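Local coordinates for glycine betaine, L-proline ABC transporter, glycine/betaine/L-proline-binding protein (ProX) (Borrelia burgdorferi, PDB 3TMG), which binds glycine betaine and probably delivers it, as the substrate-binding component, to an ABC-type uptake system in the cell membrane, at residues Thr29-Lys41 with Gly250-Lys262. Residues are numbered along the deposited sequence; the frame is centred on the assembly and turned at random.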
loop_
_atom_site.group_PDB
_atom_site.type_symbol
_atom_site.label_atom_id
_atom_site.label_comp_id
_atom_site.label_asym_id
_atom_site.label_seq_id
_atom_site.Cartn_x
_atom_site.Cartn_y
_atom_site.Cartn_z
ATOM N N THR A 29 -1.410 -3.193 5.718
ATOM C CA THR A 29 -1.602 -4.026 6.909
ATOM C C THR A 29 -1.206 -3.246 8.208
ATOM O O THR A 29 -1.927 -3.335 9.201
ATOM C CB THR A 29 -0.761 -5.282 6.793
ATOM O OG1 THR A 29 -1.138 -5.992 5.592
ATOM C CG2 THR A 29 -0.907 -6.196 8.029
ATOM N N ALA A 30 -0.075 -2.541 8.213
ATOM C CA ALA A 30 0.279 -1.654 9.378
ATOM C C ALA A 30 -0.797 -0.641 9.708
ATOM O O ALA A 30 -1.278 -0.555 10.863
ATOM C CB ALA A 30 1.610 -0.946 9.174
ATOM N N ALA A 31 -1.196 0.144 8.712
ATOM C CA ALA A 31 -2.291 1.133 8.914
ATOM C C ALA A 31 -3.600 0.539 9.380
ATOM O O ALA A 31 -4.290 1.106 10.253
ATOM C CB ALA A 31 -2.545 1.938 7.634
ATOM N N THR A 32 -3.985 -0.600 8.789
ATOM C CA THR A 32 -5.279 -1.201 9.089
ATOM C C THR A 32 -5.331 -1.771 10.525
ATOM O O THR A 32 -6.323 -1.584 11.246
ATOM C CB THR A 32 -5.660 -2.244 7.990
ATOM O OG1 THR A 32 -5.689 -1.533 6.729
ATOM C CG2 THR A 32 -7.059 -2.780 8.244
ATOM N N ASN A 33 -4.243 -2.433 10.939
ATOM C CA ASN A 33 -4.097 -2.875 12.331
ATOM C C ASN A 33 -4.018 -1.730 13.343
ATOM O O ASN A 33 -4.630 -1.816 14.419
ATOM C CB ASN A 33 -2.914 -3.845 12.488
ATOM C CG ASN A 33 -3.281 -5.281 12.128
ATOM O OD1 ASN A 33 -3.713 -6.024 12.991
ATOM N ND2 ASN A 33 -3.059 -5.697 10.857
ATOM N N VAL A 34 -3.337 -0.652 12.986
ATOM C CA VAL A 34 -3.371 0.562 13.856
ATOM C C VAL A 34 -4.816 1.057 14.034
ATOM O O VAL A 34 -5.248 1.248 15.166
ATOM C CB VAL A 34 -2.499 1.706 13.317
ATOM C CG1 VAL A 34 -2.795 3.040 14.056
ATOM C CG2 VAL A 34 -1.037 1.337 13.490
ATOM N N LEU A 35 -5.560 1.231 12.937
ATOM C CA LEU A 35 -6.952 1.676 13.057
ATOM C C LEU A 35 -7.844 0.671 13.792
ATOM O O LEU A 35 -8.751 1.049 14.565
ATOM C CB LEU A 35 -7.529 2.090 11.711
ATOM C CG LEU A 35 -7.055 3.465 11.204
ATOM C CD1 LEU A 35 -7.871 3.889 9.986
ATOM C CD2 LEU A 35 -7.128 4.605 12.237
ATOM N N LYS A 36 -7.567 -0.619 13.605
ATOM C CA LYS A 36 -8.282 -1.606 14.379
ATOM C C LYS A 36 -8.124 -1.339 15.900
ATOM O O LYS A 36 -9.095 -1.378 16.662
ATOM C CB LYS A 36 -7.773 -3.001 14.022
ATOM C CG LYS A 36 -8.547 -4.089 14.747
ATOM C CD LYS A 36 -8.031 -5.432 14.251
ATOM C CE LYS A 36 -8.013 -6.377 15.396
ATOM N NZ LYS A 36 -9.004 -7.432 15.128
ATOM N N VAL A 37 -6.892 -1.113 16.331
ATOM C CA VAL A 37 -6.577 -0.823 17.748
ATOM C C VAL A 37 -7.270 0.463 18.227
ATOM O O VAL A 37 -7.874 0.490 19.293
ATOM C CB VAL A 37 -5.043 -0.774 17.966
ATOM C CG1 VAL A 37 -4.714 -0.295 19.376
ATOM C CG2 VAL A 37 -4.465 -2.175 17.736
ATOM N N VAL A 38 -7.208 1.514 17.415
ATOM C CA VAL A 38 -7.896 2.770 17.711
ATOM C C VAL A 38 -9.416 2.560 17.926
ATOM O O VAL A 38 -9.962 2.977 18.981
ATOM C CB VAL A 38 -7.627 3.792 16.594
ATOM C CG1 VAL A 38 -8.469 5.029 16.812
ATOM C CG2 VAL A 38 -6.138 4.124 16.553
ATOM N N PHE A 39 -10.085 1.880 16.978
ATOM C CA PHE A 39 -11.521 1.600 17.118
ATOM C C PHE A 39 -11.842 0.712 18.339
ATOM O O PHE A 39 -12.841 0.928 19.030
ATOM C CB PHE A 39 -12.108 1.004 15.847
ATOM C CG PHE A 39 -12.374 1.999 14.771
ATOM C CD1 PHE A 39 -13.219 3.085 14.997
ATOM C CD2 PHE A 39 -11.823 1.842 13.499
ATOM C CE1 PHE A 39 -13.470 4.010 13.978
ATOM C CE2 PHE A 39 -12.084 2.748 12.492
ATOM C CZ PHE A 39 -12.907 3.843 12.726
ATOM N N GLU A 40 -11.007 -0.291 18.608
ATOM C CA GLU A 40 -11.174 -1.094 19.819
ATOM C C GLU A 40 -11.139 -0.245 21.083
ATOM O O GLU A 40 -11.983 -0.454 21.988
ATOM C CB GLU A 40 -10.146 -2.210 19.928
ATOM C CG GLU A 40 -10.361 -3.314 18.907
ATOM C CD GLU A 40 -9.232 -4.342 18.875
ATOM O OE1 GLU A 40 -8.144 -4.122 19.449
ATOM O OE2 GLU A 40 -9.438 -5.400 18.257
ATOM N N LYS A 41 -10.177 0.677 21.165
ATOM C CA LYS A 41 -10.078 1.526 22.353
ATOM C C LYS A 41 -11.274 2.454 22.508
ATOM O O LYS A 41 -11.630 2.817 23.643
ATOM C CB LYS A 41 -8.774 2.285 22.397
ATOM C CG LYS A 41 -7.643 1.396 22.870
ATOM C CD LYS A 41 -6.306 2.002 22.522
ATOM C CE LYS A 41 -5.936 3.076 23.539
ATOM N NZ LYS A 41 -6.259 2.611 24.922
ATOM N N GLY A 250 4.086 -11.890 11.884
ATOM C CA GLY A 250 2.922 -12.431 12.612
ATOM C C GLY A 250 2.547 -11.579 13.825
ATOM O O GLY A 250 1.621 -11.925 14.576
ATOM N N LYS A 251 3.295 -10.493 14.028
ATOM C CA LYS A 251 3.105 -9.671 15.254
ATOM C C LYS A 251 2.435 -8.318 14.918
ATOM O O LYS A 251 2.483 -7.393 15.735
ATOM C CB LYS A 251 4.412 -9.391 15.978
ATOM C CG LYS A 251 5.268 -10.587 16.463
ATOM C CD LYS A 251 4.466 -11.698 17.119
ATOM C CE LYS A 251 5.441 -12.737 17.652
ATOM N NZ LYS A 251 4.754 -13.979 18.112
ATOM N N GLU A 252 1.800 -8.205 13.758
ATOM C CA GLU A 252 1.293 -6.883 13.298
ATOM C C GLU A 252 0.246 -6.312 14.241
ATOM O O GLU A 252 0.192 -5.121 14.475
ATOM C CB GLU A 252 0.693 -6.970 11.893
ATOM C CG GLU A 252 1.675 -7.462 10.837
ATOM C CD GLU A 252 1.609 -8.977 10.596
ATOM O OE1 GLU A 252 1.443 -9.788 11.522
ATOM O OE2 GLU A 252 1.730 -9.365 9.418
ATOM N N TYR A 253 -0.590 -7.162 14.806
ATOM C CA TYR A 253 -1.598 -6.597 15.737
ATOM C C TYR A 253 -0.955 -6.130 17.068
ATOM O O TYR A 253 -1.227 -5.037 17.558
ATOM C CB TYR A 253 -2.688 -7.627 16.012
ATOM C CG TYR A 253 -3.638 -7.141 17.083
ATOM C CD1 TYR A 253 -4.647 -6.214 16.771
ATOM C CD2 TYR A 253 -3.512 -7.585 18.411
ATOM C CE1 TYR A 253 -5.506 -5.732 17.751
ATOM C CE2 TYR A 253 -4.393 -7.140 19.391
ATOM C CZ TYR A 253 -5.393 -6.212 19.046
ATOM O OH TYR A 253 -6.279 -5.758 20.020
ATOM N N ARG A 254 -0.145 -6.987 17.679
ATOM C CA ARG A 254 0.589 -6.613 18.881
ATOM C C ARG A 254 1.416 -5.333 18.646
ATOM O O ARG A 254 1.451 -4.446 19.509
ATOM C CB ARG A 254 1.511 -7.755 19.342
ATOM C CG ARG A 254 2.244 -7.477 20.645
ATOM C CD ARG A 254 3.536 -8.308 20.736
ATOM N NE ARG A 254 4.550 -7.867 19.742
ATOM C CZ ARG A 254 5.658 -8.546 19.456
ATOM N NH1 ARG A 254 5.883 -9.737 20.017
ATOM N NH2 ARG A 254 6.511 -8.069 18.581
ATOM N N ASN A 255 2.100 -5.247 17.499
ATOM C CA ASN A 255 2.910 -4.059 17.192
ATOM C C ASN A 255 2.059 -2.814 16.955
ATOM O O ASN A 255 2.481 -1.698 17.321
ATOM C CB ASN A 255 3.835 -4.301 15.994
ATOM C CG ASN A 255 4.913 -5.309 16.326
ATOM O OD1 ASN A 255 5.142 -5.610 17.508
ATOM N ND2 ASN A 255 5.526 -5.885 15.299
ATOM N N ALA A 256 0.844 -3.001 16.451
ATOM C CA ALA A 256 -0.126 -1.876 16.380
ATOM C C ALA A 256 -0.573 -1.421 17.780
ATOM O O ALA A 256 -0.747 -0.208 18.018
ATOM C CB ALA A 256 -1.338 -2.261 15.510
ATOM N N VAL A 257 -0.829 -2.370 18.682
ATOM C CA VAL A 257 -1.157 -2.011 20.050
ATOM C C VAL A 257 -0.032 -1.131 20.636
ATOM O O VAL A 257 -0.303 -0.057 21.187
ATOM C CB VAL A 257 -1.426 -3.259 20.919
ATOM C CG1 VAL A 257 -1.538 -2.870 22.400
ATOM C CG2 VAL A 257 -2.690 -3.952 20.440
ATOM N N GLU A 258 1.221 -1.593 20.524
ATOM C CA GLU A 258 2.396 -0.809 20.964
ATOM C C GLU A 258 2.476 0.573 20.277
ATOM O O GLU A 258 2.718 1.580 20.947
ATOM C CB GLU A 258 3.725 -1.556 20.746
ATOM C CG GLU A 258 3.806 -2.896 21.453
ATOM C CD GLU A 258 5.139 -3.614 21.202
ATOM O OE1 GLU A 258 6.175 -2.905 21.103
ATOM O OE2 GLU A 258 5.146 -4.869 21.104
ATOM N N PHE A 259 2.267 0.610 18.966
ATOM C CA PHE A 259 2.289 1.895 18.215
ATOM C C PHE A 259 1.310 2.924 18.805
ATOM O O PHE A 259 1.659 4.095 19.026
ATOM C CB PHE A 259 1.959 1.659 16.735
ATOM C CG PHE A 259 1.892 2.916 15.943
ATOM C CD1 PHE A 259 0.726 3.654 15.893
ATOM C CD2 PHE A 259 2.989 3.343 15.216
ATOM C CE1 PHE A 259 0.672 4.864 15.172
ATOM C CE2 PHE A 259 2.929 4.518 14.453
ATOM C CZ PHE A 259 1.771 5.288 14.434
ATOM N N VAL A 260 0.100 2.472 19.086
ATOM C CA VAL A 260 -0.955 3.347 19.625
ATOM C C VAL A 260 -0.602 3.874 21.039
ATOM O O VAL A 260 -0.823 5.055 21.334
ATOM C CB VAL A 260 -2.335 2.639 19.568
ATOM C CG1 VAL A 260 -3.392 3.384 20.406
ATOM C CG2 VAL A 260 -2.800 2.524 18.114
ATOM N N GLU A 261 -0.020 2.997 21.872
ATOM C CA GLU A 261 0.494 3.381 23.197
ATOM C C GLU A 261 1.645 4.392 23.107
ATOM O O GLU A 261 1.667 5.355 23.891
ATOM C CB GLU A 261 0.904 2.133 24.004
ATOM N N LYS A 262 2.560 4.190 22.160
ATOM C CA LYS A 262 3.748 5.019 21.985
ATOM C C LYS A 262 3.479 6.360 21.276
ATOM O O LYS A 262 4.245 7.288 21.430
ATOM C CB LYS A 262 4.837 4.262 21.193
#
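Tyr253 OH gives a short hydrogen bond, 2.5 Å, to Glu40 OE1, on the syn lone pair of that oxygen; OE1 also lies at the edge of the Tyr253 ring, close to its plane. With CG trans to the main-chain nitrogen (chi1 173°), the Tyr253 ring reaches across to helix 29-41 and fits into the hole formed by Asn33, Lys36, Val37 and Glu40. The Lys36 side chain crosses that of Tyr253 at about a right angle, with its CE 3.5 Å from Tyr253 CE1, while Lys36 NZ and Glu40 OE2 form a long salt bridge. Asn33 OD1 lies against Tyr253 CA and CB, at the edge of the ring near its plane, and the amide plane is turned 65° from the ring. The other end of that amide is tied down within its own helix: Asn33 ND2 donates to Thr29 O at 3.1 Å, reaching the carbonyl from the face opposite to Asn33 N, so one oxygen takes two bonds.

Where the backbones come closest, the methyl of Ala256 lies 3.5 Å from Asn33 C; the short side chain is consistent with the close approach of the axes, 8.3 Å. Val37 fills the hole between Tyr253, Ala256, Val257 and Val260, its two methyls dividing the work: CG2 meets Val257 CG2 at 3.7 Å, CG1 meets Val260 CG2, and the side chains of Val37 and Val260 slide past each other in opposite directions. In return Val260 drops between Val34, Val37, Val38 and Lys41. Val34 also lies against Phe259, and Leu241 and Trp270 extend this apolar patch.

Helix 29-41 rests by Thr32 and Phe39 on the parallel strands 16-22 and 44-50, and helix 252-262 packs outside it, crossing at -63° with reciprocal knobs-into-holes, as an outer helical layer on one lobe of the two-lobed periplasmic-binding-protein fold.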